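Local coordinates for protein ftsY (Mycoplasma mycoides, PDB 1ZU4) that is the NG-domain part of an SRP receptor, pairing an SRP54-type helical bundle with a GTPase domain of the P-loop NTPase class, at residues N103-F108 with K185-Q190; S178-A183 with L195-A200; K20-L25 with N73-L78; E38-V43 with N59-K64; V231-D236 with I245-F250. All coordinates share one frame; numbering follows the deposited sequence.

Interactions 1, 2 and 5 lie in the GTPase domain, and interactions 3 and 4 in the helical bundle. Interactions 1 and 2 share helix 176-189 and have centres 12 Å apart. They meet through neighbouring strands, with N106 O 2.9 Å from L195 N and F108 O 2.9 Å from I197 N, both probable hydrogen bonds. Interaction 5 uses the strand on the other side of 106-111, its centre about 20 Å from that of interaction 2. Its L233 touches residues of a probable P-loop. Interactions 3 and 4 have centres 10 Å apart and touch where V61 CG2 lies 3.7 Å from L78 CA. Interactions 1 and 3 have centres about 49 Å apart.

Interaction 1: residues N103-F108 with K185-Q190; sequences NRLNIF and KKAKEQ
L105 meets A187 through its two methyl ends. L105 CD2 lies 3.8 Å from A187 CB, and L105 CD1 lies 4.0 Å from it. The small alanine methyl therefore faces the fork of the leucine. The L105 CG is anti to the backbone N (chi1 169°), which carries the fork out toward helix 176-189. L105 also packs on I184, one turn earlier in that helix. K188 adds only a loose edge, its backbone N 4.2 Å from L105 CD2. Behind the contact, R104 NE gives a hydrogen bond of 3.0 Å to N106 OD1, with the amide oxygen in the guanidinium plane but the donor above the carbonyl plane. K101 N also bonds that oxygen, and N106 ND2 bonds D193 O, so both ends of the amide are held. R104 NH2 makes a salt bridge with D99. No hydrogen bond crosses the contact. L105, just before central strand 106-111, thus packs on the last turns of helix 176-189 in the alpha/beta fold of a P-loop GTPase domain.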
# COMPACT_ATOMS: atom_id res chain seq x y z
N ASN A 103 -0.44 23.81 5.44
CA ASN A 103 -0.08 24.78 6.47
C ASN A 103 0.33 24.17 7.80
O ASN A 103 0.13 24.79 8.87
CB ASN A 103 -1.20 25.82 6.62
CG ASN A 103 -2.63 25.21 6.50
OD1 ASN A 103 -2.88 24.06 6.87
ND2 ASN A 103 -3.56 26.02 5.99
N ARG A 104 0.89 22.96 7.78
CA ARG A 104 1.28 22.30 9.02
C ARG A 104 2.46 21.34 8.87
O ARG A 104 2.96 21.09 7.76
CB ARG A 104 0.10 21.57 9.64
CG ARG A 104 -0.20 20.24 8.98
CD ARG A 104 -1.34 19.52 9.60
NE ARG A 104 -1.54 18.30 8.83
CZ ARG A 104 -2.64 17.56 8.82
NH1 ARG A 104 -3.67 17.86 9.60
NH2 ARG A 104 -2.68 16.49 8.06
N LEU A 105 2.90 20.83 10.01
CA LEU A 105 3.88 19.77 10.01
C LEU A 105 3.14 18.44 9.93
O LEU A 105 2.51 17.99 10.89
CB LEU A 105 4.80 19.87 11.23
CG LEU A 105 5.70 18.66 11.48
CD1 LEU A 105 6.65 18.46 10.38
CD2 LEU A 105 6.39 18.95 12.84
N ASN A 106 3.15 17.85 8.76
CA ASN A 106 2.48 16.58 8.56
C ASN A 106 3.38 15.50 9.17
O ASN A 106 4.60 15.55 9.05
CB ASN A 106 2.27 16.32 7.04
CG ASN A 106 1.42 17.40 6.40
OD1 ASN A 106 0.21 17.42 6.60
ND2 ASN A 106 2.07 18.35 5.71
N ILE A 107 2.78 14.53 9.85
CA ILE A 107 3.58 13.49 10.48
C ILE A 107 3.00 12.12 10.12
O ILE A 107 1.88 11.82 10.46
CB ILE A 107 3.65 13.67 12.03
CG1 ILE A 107 4.16 15.07 12.40
CG2 ILE A 107 4.54 12.61 12.59
CD1 ILE A 107 4.16 15.41 13.95
N PHE A 108 3.81 11.28 9.45
CA PHE A 108 3.37 9.96 9.03
C PHE A 108 4.26 8.92 9.67
O PHE A 108 5.50 9.05 9.62
CB PHE A 108 3.52 9.76 7.52
CG PHE A 108 2.71 10.67 6.68
CD1 PHE A 108 2.97 10.73 5.32
CD2 PHE A 108 1.69 11.47 7.24
CE1 PHE A 108 2.22 11.60 4.51
CE2 PHE A 108 0.93 12.32 6.44
CZ PHE A 108 1.15 12.37 5.09
N LYS A 185 11.60 18.16 17.53
CA LYS A 185 12.26 19.39 17.88
C LYS A 185 12.83 20.12 16.64
O LYS A 185 12.50 21.28 16.37
CB LYS A 185 13.37 19.06 18.90
CG LYS A 185 14.09 20.29 19.50
CD LYS A 185 15.40 19.89 20.19
CE LYS A 185 16.40 21.07 20.18
NZ LYS A 185 15.91 22.31 20.95
N LYS A 186 13.68 19.42 15.88
CA LYS A 186 14.18 19.92 14.61
C LYS A 186 13.04 20.30 13.65
O LYS A 186 13.09 21.35 13.00
CB LYS A 186 15.06 18.83 13.99
CG LYS A 186 15.70 19.17 12.71
CD LYS A 186 16.83 18.17 12.45
CE LYS A 186 17.47 18.38 11.12
NZ LYS A 186 17.94 19.78 10.97
N ALA A 187 12.01 19.46 13.56
CA ALA A 187 10.98 19.61 12.51
C ALA A 187 10.15 20.85 12.74
O ALA A 187 9.83 21.60 11.79
CB ALA A 187 10.10 18.35 12.39
N LYS A 188 9.83 21.06 14.02
CA LYS A 188 9.09 22.22 14.49
C LYS A 188 9.90 23.50 14.37
O LYS A 188 9.34 24.54 14.00
CB LYS A 188 8.64 22.00 15.95
CG LYS A 188 7.81 23.15 16.51
CD LYS A 188 7.30 22.85 17.91
CE LYS A 188 6.20 23.89 18.30
NZ LYS A 188 5.09 23.94 17.25
N GLU A 189 11.19 23.44 14.67
CA GLU A 189 12.03 24.64 14.72
C GLU A 189 12.53 25.16 13.36
O GLU A 189 12.78 26.37 13.20
CB GLU A 189 13.23 24.39 15.63
CG GLU A 189 12.87 24.24 17.11
CD GLU A 189 14.06 23.80 17.94
OE1 GLU A 189 15.19 23.70 17.39
OE2 GLU A 189 13.87 23.54 19.16
N GLN A 190 12.67 24.26 12.40
CA GLN A 190 13.20 24.60 11.08
C GLN A 190 12.13 24.51 9.99
O GLN A 190 12.41 24.42 8.81
CB GLN A 190 14.43 23.73 10.76
CG GLN A 190 15.52 23.90 11.84
CD GLN A 190 16.75 23.05 11.62
OE1 GLN A 190 16.91 22.39 10.59
NE2 GLN A 190 17.65 23.08 12.61

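Interaction 2: residues S178-A183 with L195-A200; sequences SVVFDA and LLIDTA
V180 and A183 of the helix face I197 and L195 of the strand in two separate apolar pairs. V180 CG2 meets I197 CG2 at 3.9 Å, methyl against methyl, and the two side chains cross at about a right angle. The I197 CG2 is anti to the backbone N, with chi1 of -54° for CG1, and this places the CG2 methyl nearest V180. One turn on, A183 CB meets L195 CD1, also at 3.9 Å. The CA atoms of V180 and I197 are 7.5 Å apart, and those of A183 and L195 are 7.8 Å apart. All four residues are buried. M216, I219 and I220 of helix 206-221 close around V180, while L137 of strand 136-140 touches both A183 and L195. The other side of the helix is looser. F181 is exposed and D182 partly so, and neither touches the strand segment; F181 rests instead on I219 of helix 206-221. S178, also partly exposed, sends OG to D175 O. Past the packed pairs, T199 leaves the contact and bonds L110 O through OG1. No hydrogen bond or charge pair links the two segments. Between them the attraction is hydrocarbon packing, which depends on the fit of methyl groups and their removal from water, and no hydrogen bond fixes its direction.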
# COMPACT_ATOMS: atom_id res chain seq x y z
N SER A 178 13.29 8.35 21.80
CA SER A 178 14.26 9.45 21.95
C SER A 178 14.62 10.02 20.58
O SER A 178 14.83 11.21 20.44
CB SER A 178 15.49 9.04 22.75
OG SER A 178 16.23 8.07 22.04
N VAL A 179 14.67 9.17 19.56
CA VAL A 179 14.90 9.66 18.18
C VAL A 179 13.71 10.55 17.75
O VAL A 179 13.88 11.62 17.17
CB VAL A 179 15.04 8.48 17.22
CG1 VAL A 179 15.27 8.96 15.78
CG2 VAL A 179 16.16 7.48 17.72
N VAL A 180 12.50 10.12 18.07
CA VAL A 180 11.29 10.92 17.77
C VAL A 180 11.34 12.23 18.53
O VAL A 180 11.12 13.28 17.95
CB VAL A 180 10.03 10.10 17.98
CG1 VAL A 180 8.76 10.97 17.92
CG2 VAL A 180 10.01 8.97 16.94
N PHE A 181 11.71 12.20 19.81
CA PHE A 181 11.95 13.46 20.55
C PHE A 181 12.91 14.41 19.81
O PHE A 181 12.63 15.61 19.62
CB PHE A 181 12.47 13.17 21.99
CG PHE A 181 12.77 14.42 22.80
CD1 PHE A 181 11.91 14.83 23.81
CD2 PHE A 181 13.93 15.16 22.57
CE1 PHE A 181 12.17 15.95 24.56
CE2 PHE A 181 14.22 16.31 23.33
CZ PHE A 181 13.33 16.70 24.32
N ASP A 182 14.05 13.88 19.36
CA ASP A 182 14.99 14.73 18.62
C ASP A 182 14.46 15.26 17.30
O ASP A 182 14.62 16.45 16.97
CB ASP A 182 16.32 14.00 18.41
CG ASP A 182 17.13 13.91 19.70
OD1 ASP A 182 16.85 14.70 20.65
OD2 ASP A 182 18.07 13.08 19.73
N ALA A 183 13.78 14.39 16.55
CA ALA A 183 13.19 14.80 15.25
C ALA A 183 12.09 15.87 15.35
O ALA A 183 12.04 16.85 14.56
CB ALA A 183 12.68 13.55 14.52
N LEU A 195 7.36 14.99 8.51
CA LEU A 195 8.20 14.13 9.32
C LEU A 195 7.76 12.70 9.04
O LEU A 195 6.62 12.37 9.28
CB LEU A 195 8.02 14.42 10.83
CG LEU A 195 8.79 13.50 11.81
CD1 LEU A 195 10.27 13.42 11.45
CD2 LEU A 195 8.60 14.02 13.22
N LEU A 196 8.67 11.87 8.57
CA LEU A 196 8.38 10.45 8.38
C LEU A 196 9.08 9.68 9.46
O LEU A 196 10.27 9.88 9.68
CB LEU A 196 8.88 9.98 7.00
CG LEU A 196 8.06 10.55 5.81
CD1 LEU A 196 8.83 10.41 4.49
CD2 LEU A 196 6.80 9.79 5.68
N ILE A 197 8.33 8.79 10.14
CA ILE A 197 8.87 8.01 11.24
C ILE A 197 8.92 6.52 10.94
O ILE A 197 7.89 5.86 10.76
CB ILE A 197 8.07 8.21 12.53
CG1 ILE A 197 7.99 9.70 12.82
CG2 ILE A 197 8.65 7.33 13.70
CD1 ILE A 197 7.05 10.07 13.86
N ASP A 198 10.13 5.99 10.96
CA ASP A 198 10.35 4.59 10.81
C ASP A 198 10.16 3.93 12.16
O ASP A 198 10.55 4.47 13.18
CB ASP A 198 11.78 4.37 10.33
CG ASP A 198 12.02 2.96 9.82
OD1 ASP A 198 13.20 2.68 9.49
OD2 ASP A 198 11.03 2.15 9.72
N THR A 199 9.57 2.75 12.15
CA THR A 199 9.35 1.98 13.38
C THR A 199 9.77 0.54 13.20
O THR A 199 9.78 -0.00 12.07
CB THR A 199 7.82 2.04 13.83
OG1 THR A 199 6.98 1.41 12.84
CG2 THR A 199 7.36 3.46 13.98
N ALA A 200 10.10 -0.11 14.30
CA ALA A 200 10.39 -1.54 14.22
C ALA A 200 9.07 -2.28 14.41
O ALA A 200 8.14 -1.72 14.99
CB ALA A 200 11.41 -1.95 15.30

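Interaction 3: residues K20-L25 with N73-L78; sequences KDIKKL and NIKDAL
This is an apolar helix-to-helix contact within the SRP54-type helical bundle, joining helix 12-27 to helix 71-87. The two helices are the first and last long ones of the bundle in chain order. The tightest pair is I22 with L78. Their side chains reach toward each other tip to tip, and I22 CD1 lies 3.7 Å from L78 CD2. I22 holds CG1 beside the backbone N (chi1 -68°), and a second turn (chi2 -70°) folds CD1 round to meet the leucine. L78 has CG anti to its backbone N (chi1 176°), which extends the branch across the gap. L78 also rests on V57 and V61 of helix 51-64. The second approach is weaker. K75 brings its aliphatic chain near I22, with K75 CE 4.5 Å from I22 CG2. The charged end goes past the isoleucine to other partners. K75 NZ hydrogen-bonds F312 O and makes a salt bridge with E72, so the ammonium is held while CE passes I22 loosely. F312 also touches I22 directly, which brings the C-terminal tail of the model to this side of the bundle. The nearest CA atoms, of I22 and K75, are 8.7 Å apart, so side chains make the contact. The arrangement pairs the first and last long helices in the helical bundle (N) domain of an SRP54-type protein.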
# COMPACT_ATOMS: atom_id res chain seq x y z
N LYS A 20 -4.52 -13.97 -19.80
CA LYS A 20 -4.29 -15.32 -20.31
C LYS A 20 -5.50 -16.18 -19.98
O LYS A 20 -6.00 -16.90 -20.84
CB LYS A 20 -3.02 -15.94 -19.72
CG LYS A 20 -2.58 -17.24 -20.40
CD LYS A 20 -1.71 -18.05 -19.42
CE LYS A 20 -0.97 -19.17 -20.17
NZ LYS A 20 -1.83 -20.41 -20.28
N ASP A 21 -5.98 -16.07 -18.74
CA ASP A 21 -7.20 -16.77 -18.33
C ASP A 21 -8.45 -16.25 -19.02
O ASP A 21 -9.34 -17.04 -19.39
CB ASP A 21 -7.38 -16.70 -16.80
CG ASP A 21 -6.36 -17.55 -16.06
OD1 ASP A 21 -5.62 -18.31 -16.76
OD2 ASP A 21 -6.30 -17.45 -14.81
N ILE A 22 -8.56 -14.93 -19.18
CA ILE A 22 -9.73 -14.37 -19.86
C ILE A 22 -9.79 -14.79 -21.35
O ILE A 22 -10.86 -15.11 -21.90
CB ILE A 22 -9.81 -12.84 -19.67
CG1 ILE A 22 -10.10 -12.47 -18.21
CG2 ILE A 22 -10.81 -12.18 -20.67
CD1 ILE A 22 -11.49 -12.80 -17.73
N LYS A 23 -8.63 -14.82 -21.99
CA LYS A 23 -8.57 -15.21 -23.41
C LYS A 23 -8.99 -16.65 -23.63
O LYS A 23 -9.73 -16.95 -24.55
CB LYS A 23 -7.20 -14.89 -24.03
CG LYS A 23 -6.97 -13.37 -24.18
CD LYS A 23 -5.51 -12.99 -24.43
CE LYS A 23 -5.46 -11.52 -24.83
NZ LYS A 23 -4.11 -11.15 -25.29
N LYS A 24 -8.53 -17.54 -22.77
CA LYS A 24 -9.06 -18.89 -22.71
C LYS A 24 -10.61 -18.91 -22.54
O LYS A 24 -11.30 -19.65 -23.22
CB LYS A 24 -8.37 -19.62 -21.56
CG LYS A 24 -8.75 -21.09 -21.46
CD LYS A 24 -7.58 -21.98 -20.97
CE LYS A 24 -8.04 -23.44 -21.00
NZ LYS A 24 -8.63 -23.79 -22.35
N LEU A 25 -11.13 -18.07 -21.65
CA LEU A 25 -12.57 -18.01 -21.40
C LEU A 25 -13.37 -17.62 -22.65
O LEU A 25 -14.44 -18.17 -22.92
CB LEU A 25 -12.87 -17.06 -20.24
CG LEU A 25 -14.24 -17.10 -19.58
CD1 LEU A 25 -14.43 -18.46 -18.92
CD2 LEU A 25 -14.41 -15.97 -18.55
N ASN A 73 -18.70 -6.90 -24.36
CA ASN A 73 -19.47 -6.22 -23.34
C ASN A 73 -19.38 -6.91 -21.98
O ASN A 73 -19.56 -6.25 -20.96
CB ASN A 73 -20.92 -6.01 -23.81
CG ASN A 73 -21.06 -4.78 -24.76
OD1 ASN A 73 -20.30 -3.80 -24.66
ND2 ASN A 73 -22.02 -4.84 -25.67
N ILE A 74 -19.05 -8.21 -21.95
CA ILE A 74 -18.84 -8.90 -20.65
C ILE A 74 -17.56 -8.35 -19.99
O ILE A 74 -17.52 -8.07 -18.78
CB ILE A 74 -18.73 -10.41 -20.79
CG1 ILE A 74 -20.12 -11.05 -20.82
CG2 ILE A 74 -18.02 -11.02 -19.57
CD1 ILE A 74 -20.51 -11.45 -22.13
N LYS A 75 -16.53 -8.18 -20.83
CA LYS A 75 -15.25 -7.61 -20.42
C LYS A 75 -15.44 -6.22 -19.84
O LYS A 75 -14.83 -5.88 -18.83
CB LYS A 75 -14.30 -7.52 -21.61
CG LYS A 75 -13.73 -8.79 -22.13
CD LYS A 75 -13.24 -8.52 -23.58
CE LYS A 75 -12.28 -9.61 -24.03
NZ LYS A 75 -11.58 -9.20 -25.27
N ASP A 76 -16.29 -5.40 -20.46
CA ASP A 76 -16.49 -4.02 -19.98
C ASP A 76 -17.15 -4.08 -18.60
O ASP A 76 -16.83 -3.31 -17.67
CB ASP A 76 -17.38 -3.22 -20.95
CG ASP A 76 -16.66 -2.86 -22.27
OD1 ASP A 76 -17.36 -2.59 -23.28
OD2 ASP A 76 -15.41 -2.84 -22.31
N ALA A 77 -18.07 -5.04 -18.50
CA ALA A 77 -18.83 -5.37 -17.29
C ALA A 77 -17.90 -5.78 -16.15
O ALA A 77 -18.03 -5.29 -15.02
CB ALA A 77 -19.87 -6.50 -17.62
N LEU A 78 -16.95 -6.65 -16.48
CA LEU A 78 -16.00 -7.16 -15.53
C LEU A 78 -15.10 -6.04 -15.01
O LEU A 78 -14.89 -5.94 -13.80
CB LEU A 78 -15.18 -8.27 -16.17
CG LEU A 78 -14.07 -8.87 -15.34
CD1 LEU A 78 -14.60 -9.36 -13.97
CD2 LEU A 78 -13.38 -9.98 -16.15

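Interaction 4: residues E38-V43 with N59-K64; sequences EELEDV and NLVRKK
The flat groups that face each other across the contact are the guanidinium of R62 and the carboxylate of E41. E41 OE2 comes to the guanidinium obliquely, over neither a clear face nor a clear edge. It stays 4.3 Å from R62 NH2, beyond a salt bridge. Each group has a closer partner of its own. R62 NH1 makes a salt bridge with D34, and E41 OE2 bonds S58 OG. The two opposite charges would still attract weakly across the gap. R62 leaves its helix with CG anti to the backbone N (chi1 165°), then bends sharply (chi3 22°) as it runs toward helix 34-46. It also packs on F37 of that helix. On the buried side, L40 and V61 point at each other tip to tip. L40 CD2 lies 4.2 Å from V61 CG1, a light contact. The CA atoms of L40 and V61 are 9.7 Å apart, so only the side-chain ends bridge the helices. V61 is further packed by F37 and by S81 of helix 71-87. The pattern is an apolar pair within and a loose charge pair on the more exposed side. It joins two consecutive helices, 34-46 and 51-64, of the SRP54-type helical bundle.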
# COMPACT_ATOMS: atom_id res chain seq x y z
N GLU A 38 -19.93 -19.92 -13.86
CA GLU A 38 -19.08 -20.87 -13.15
C GLU A 38 -17.65 -20.79 -13.65
O GLU A 38 -16.71 -20.87 -12.86
CB GLU A 38 -19.57 -22.31 -13.33
CG GLU A 38 -20.91 -22.61 -12.74
CD GLU A 38 -21.41 -23.97 -13.20
OE1 GLU A 38 -20.57 -24.88 -13.41
OE2 GLU A 38 -22.65 -24.13 -13.34
N GLU A 39 -17.51 -20.66 -14.98
CA GLU A 39 -16.19 -20.57 -15.60
C GLU A 39 -15.57 -19.24 -15.20
O GLU A 39 -14.42 -19.21 -14.89
CB GLU A 39 -16.26 -20.62 -17.14
CG GLU A 39 -16.80 -21.92 -17.75
CD GLU A 39 -15.92 -23.13 -17.50
OE1 GLU A 39 -14.71 -22.98 -17.21
OE2 GLU A 39 -16.47 -24.25 -17.59
N LEU A 40 -16.35 -18.16 -15.24
CA LEU A 40 -15.80 -16.87 -14.87
C LEU A 40 -15.32 -16.88 -13.42
O LEU A 40 -14.22 -16.36 -13.09
CB LEU A 40 -16.81 -15.76 -15.11
CG LEU A 40 -16.45 -14.37 -14.51
CD1 LEU A 40 -15.32 -13.74 -15.29
CD2 LEU A 40 -17.68 -13.43 -14.50
N GLU A 41 -16.12 -17.50 -12.56
CA GLU A 41 -15.81 -17.56 -11.12
C GLU A 41 -14.51 -18.28 -10.90
O GLU A 41 -13.71 -17.87 -10.09
CB GLU A 41 -16.99 -18.21 -10.36
CG GLU A 41 -18.09 -17.21 -10.08
CD GLU A 41 -19.43 -17.82 -9.72
OE1 GLU A 41 -19.57 -19.04 -9.46
OE2 GLU A 41 -20.36 -17.03 -9.71
N ASP A 42 -14.28 -19.33 -11.68
CA ASP A 42 -12.99 -20.00 -11.62
C ASP A 42 -11.80 -19.12 -12.03
O ASP A 42 -10.78 -19.09 -11.36
CB ASP A 42 -13.01 -21.33 -12.38
CG ASP A 42 -11.82 -22.16 -12.05
OD1 ASP A 42 -11.67 -22.52 -10.86
OD2 ASP A 42 -10.98 -22.43 -12.94
N VAL A 43 -11.94 -18.35 -13.08
CA VAL A 43 -10.93 -17.35 -13.39
C VAL A 43 -10.73 -16.33 -12.26
O VAL A 43 -9.60 -16.01 -11.93
CB VAL A 43 -11.28 -16.63 -14.68
CG1 VAL A 43 -10.35 -15.42 -14.91
CG2 VAL A 43 -11.27 -17.61 -15.87
N ASN A 59 -21.42 -11.45 -9.11
CA ASN A 59 -22.82 -10.95 -9.00
C ASN A 59 -23.04 -9.64 -9.71
O ASN A 59 -24.04 -9.47 -10.41
CB ASN A 59 -23.28 -10.83 -7.55
CG ASN A 59 -23.58 -12.18 -6.93
OD1 ASN A 59 -23.59 -12.31 -5.70
ND2 ASN A 59 -23.80 -13.18 -7.77
N LEU A 60 -22.09 -8.71 -9.56
CA LEU A 60 -22.07 -7.48 -10.34
C LEU A 60 -22.04 -7.67 -11.87
O LEU A 60 -22.81 -7.02 -12.58
CB LEU A 60 -20.90 -6.62 -9.89
CG LEU A 60 -21.17 -5.83 -8.60
CD1 LEU A 60 -19.86 -5.28 -8.07
CD2 LEU A 60 -22.26 -4.74 -8.82
N VAL A 61 -21.15 -8.53 -12.37
CA VAL A 61 -21.11 -8.84 -13.81
C VAL A 61 -22.47 -9.47 -14.24
O VAL A 61 -23.06 -9.08 -15.23
CB VAL A 61 -19.99 -9.83 -14.17
CG1 VAL A 61 -20.12 -10.27 -15.65
CG2 VAL A 61 -18.58 -9.20 -13.94
N ARG A 62 -23.00 -10.37 -13.42
CA ARG A 62 -24.28 -11.00 -13.72
C ARG A 62 -25.40 -9.97 -13.75
O ARG A 62 -26.30 -10.03 -14.58
CB ARG A 62 -24.52 -12.17 -12.74
CG ARG A 62 -25.95 -12.61 -12.76
CD ARG A 62 -26.18 -14.08 -12.54
NE ARG A 62 -25.19 -14.92 -11.86
CZ ARG A 62 -25.13 -16.23 -12.12
NH1 ARG A 62 -25.94 -16.71 -13.05
NH2 ARG A 62 -24.28 -17.05 -11.51
N LYS A 63 -25.32 -8.96 -12.89
CA LYS A 63 -26.33 -7.92 -12.85
C LYS A 63 -26.31 -7.00 -14.07
O LYS A 63 -27.35 -6.57 -14.56
CB LYS A 63 -26.15 -7.08 -11.60
CG LYS A 63 -27.38 -6.24 -11.31
CD LYS A 63 -27.68 -6.25 -9.82
CE LYS A 63 -26.88 -5.16 -9.15
NZ LYS A 63 -27.37 -3.84 -9.66
N LYS A 64 -25.10 -6.69 -14.55
CA LYS A 64 -24.85 -5.77 -15.67
C LYS A 64 -25.12 -6.40 -17.04
O LYS A 64 -25.13 -5.72 -18.08
CB LYS A 64 -23.39 -5.32 -15.60
CG LYS A 64 -23.12 -4.37 -14.47
CD LYS A 64 -21.66 -4.24 -14.08
CE LYS A 64 -21.56 -3.69 -12.65
NZ LYS A 64 -21.90 -2.22 -12.57

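Interaction 5: residues V231-D236 with I245-F250; sequences VLLVID and IQAEEF
L233 is the first residue of strand segment 231-236 to touch helix 241-250. Its CG stands anti to the backbone N (chi1 -177°), and its two methyls divide between two helix residues. L233 CD1 lies 3.8 Å from F250 CD2, in an oblique approach to the ring. L233 CD2 lies 3.8 Å from A247 CB and 3.5 Å from A247 O. V234 turns the other way and packs on L110 and T116. I235 then brings its ethyl arm against the alanine methyl. I235 CD1 lies 3.4 Å from A247 CB, tighter than usual for two carbons, and I235 CG1 lies 3.5 Å from the same methyl. The A247 methyl is thus touched by both strand side chains. D236 leaves the contact and bonds T238 through OD1. The axes of the strand and helix segments approach to 9.1 Å and run nearly antiparallel, at 163°. The strand and helix belong to a beta-alpha-beta unit completed by strand 258-262, whose I259 touches both L233 and I235. V111 of strand 106-111 lies against L233 and F250, and helix 272-280 flanks I235 and A247 with I276 and L280.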
# COMPACT_ATOMS: atom_id res chain seq x y z
N VAL A 231 -0.72 6.50 9.59
CA VAL A 231 0.03 5.37 10.12
C VAL A 231 -0.06 4.34 9.00
O VAL A 231 -1.12 3.74 8.75
CB VAL A 231 -0.62 4.83 11.48
CG1 VAL A 231 0.15 3.63 12.04
CG2 VAL A 231 -0.67 5.93 12.54
N LEU A 232 1.05 4.16 8.29
CA LEU A 232 1.00 3.46 7.04
C LEU A 232 1.66 2.08 7.14
O LEU A 232 2.84 1.95 7.47
CB LEU A 232 1.58 4.32 5.89
CG LEU A 232 0.86 5.66 5.61
CD1 LEU A 232 1.70 6.55 4.70
CD2 LEU A 232 -0.54 5.49 4.99
N LEU A 233 0.85 1.06 6.89
CA LEU A 233 1.31 -0.33 6.87
C LEU A 233 1.82 -0.81 5.50
O LEU A 233 1.17 -0.63 4.49
CB LEU A 233 0.14 -1.21 7.36
CG LEU A 233 0.35 -2.73 7.51
CD1 LEU A 233 1.43 -2.94 8.50
CD2 LEU A 233 -0.97 -3.45 7.93
N VAL A 234 2.97 -1.47 5.45
CA VAL A 234 3.55 -1.91 4.19
C VAL A 234 3.15 -3.36 3.97
O VAL A 234 3.33 -4.22 4.83
CB VAL A 234 5.10 -1.74 4.13
CG1 VAL A 234 5.67 -2.32 2.83
CG2 VAL A 234 5.49 -0.27 4.19
N ILE A 235 2.57 -3.62 2.83
CA ILE A 235 2.32 -4.99 2.46
C ILE A 235 3.08 -5.22 1.20
O ILE A 235 2.88 -4.49 0.23
CB ILE A 235 0.81 -5.24 2.20
CG1 ILE A 235 -0.00 -4.96 3.47
CG2 ILE A 235 0.63 -6.66 1.73
CD1 ILE A 235 -1.52 -5.05 3.28
N ASP A 236 3.92 -6.24 1.21
CA ASP A 236 4.55 -6.84 0.01
C ASP A 236 3.62 -7.69 -0.88
O ASP A 236 3.29 -8.87 -0.55
CB ASP A 236 5.74 -7.72 0.48
CG ASP A 236 6.63 -8.20 -0.64
OD1 ASP A 236 6.24 -8.26 -1.83
OD2 ASP A 236 7.78 -8.56 -0.31
N ILE A 245 -3.06 -11.72 5.19
CA ILE A 245 -3.41 -12.24 6.53
C ILE A 245 -2.46 -11.68 7.60
O ILE A 245 -2.88 -11.23 8.66
CB ILE A 245 -3.45 -13.80 6.53
CG1 ILE A 245 -4.61 -14.29 5.65
CG2 ILE A 245 -3.51 -14.41 7.95
CD1 ILE A 245 -4.34 -15.72 5.08
N GLN A 246 -1.17 -11.66 7.30
CA GLN A 246 -0.20 -11.12 8.22
C GLN A 246 -0.44 -9.63 8.47
O GLN A 246 -0.29 -9.18 9.61
CB GLN A 246 1.22 -11.33 7.68
CG GLN A 246 1.65 -12.77 7.71
CD GLN A 246 2.44 -13.08 8.95
OE1 GLN A 246 3.36 -12.33 9.28
NE2 GLN A 246 2.11 -14.19 9.64
N ALA A 247 -0.79 -8.88 7.41
CA ALA A 247 -1.08 -7.45 7.55
C ALA A 247 -2.31 -7.25 8.45
O ALA A 247 -2.30 -6.39 9.29
CB ALA A 247 -1.29 -6.79 6.21
N GLU A 248 -3.34 -8.10 8.31
CA GLU A 248 -4.46 -8.05 9.25
C GLU A 248 -4.03 -8.26 10.72
O GLU A 248 -4.55 -7.61 11.63
CB GLU A 248 -5.58 -9.04 8.86
CG GLU A 248 -6.81 -9.03 9.85
CD GLU A 248 -7.63 -7.71 9.85
OE1 GLU A 248 -7.22 -6.70 9.25
OE2 GLU A 248 -8.71 -7.68 10.52
N GLU A 249 -3.10 -9.17 10.96
CA GLU A 249 -2.71 -9.45 12.34
C GLU A 249 -2.01 -8.21 12.88
O GLU A 249 -2.14 -7.88 14.05
CB GLU A 249 -1.84 -10.70 12.44
CG GLU A 249 -2.51 -12.01 11.90
CD GLU A 249 -1.58 -13.23 11.95
OE1 GLU A 249 -0.80 -13.37 12.93
OE2 GLU A 249 -1.66 -14.07 11.04
N PHE A 250 -1.26 -7.52 12.03
CA PHE A 250 -0.52 -6.36 12.50
C PHE A 250 -1.47 -5.21 12.80
O PHE A 250 -1.21 -4.40 13.66
CB PHE A 250 0.53 -5.90 11.48
CG PHE A 250 1.61 -5.06 12.09
CD1 PHE A 250 2.78 -5.64 12.58
CD2 PHE A 250 1.42 -3.69 12.24
CE1 PHE A 250 3.75 -4.88 13.20
CE2 PHE A 250 2.39 -2.92 12.87
CZ PHE A 250 3.56 -3.50 13.34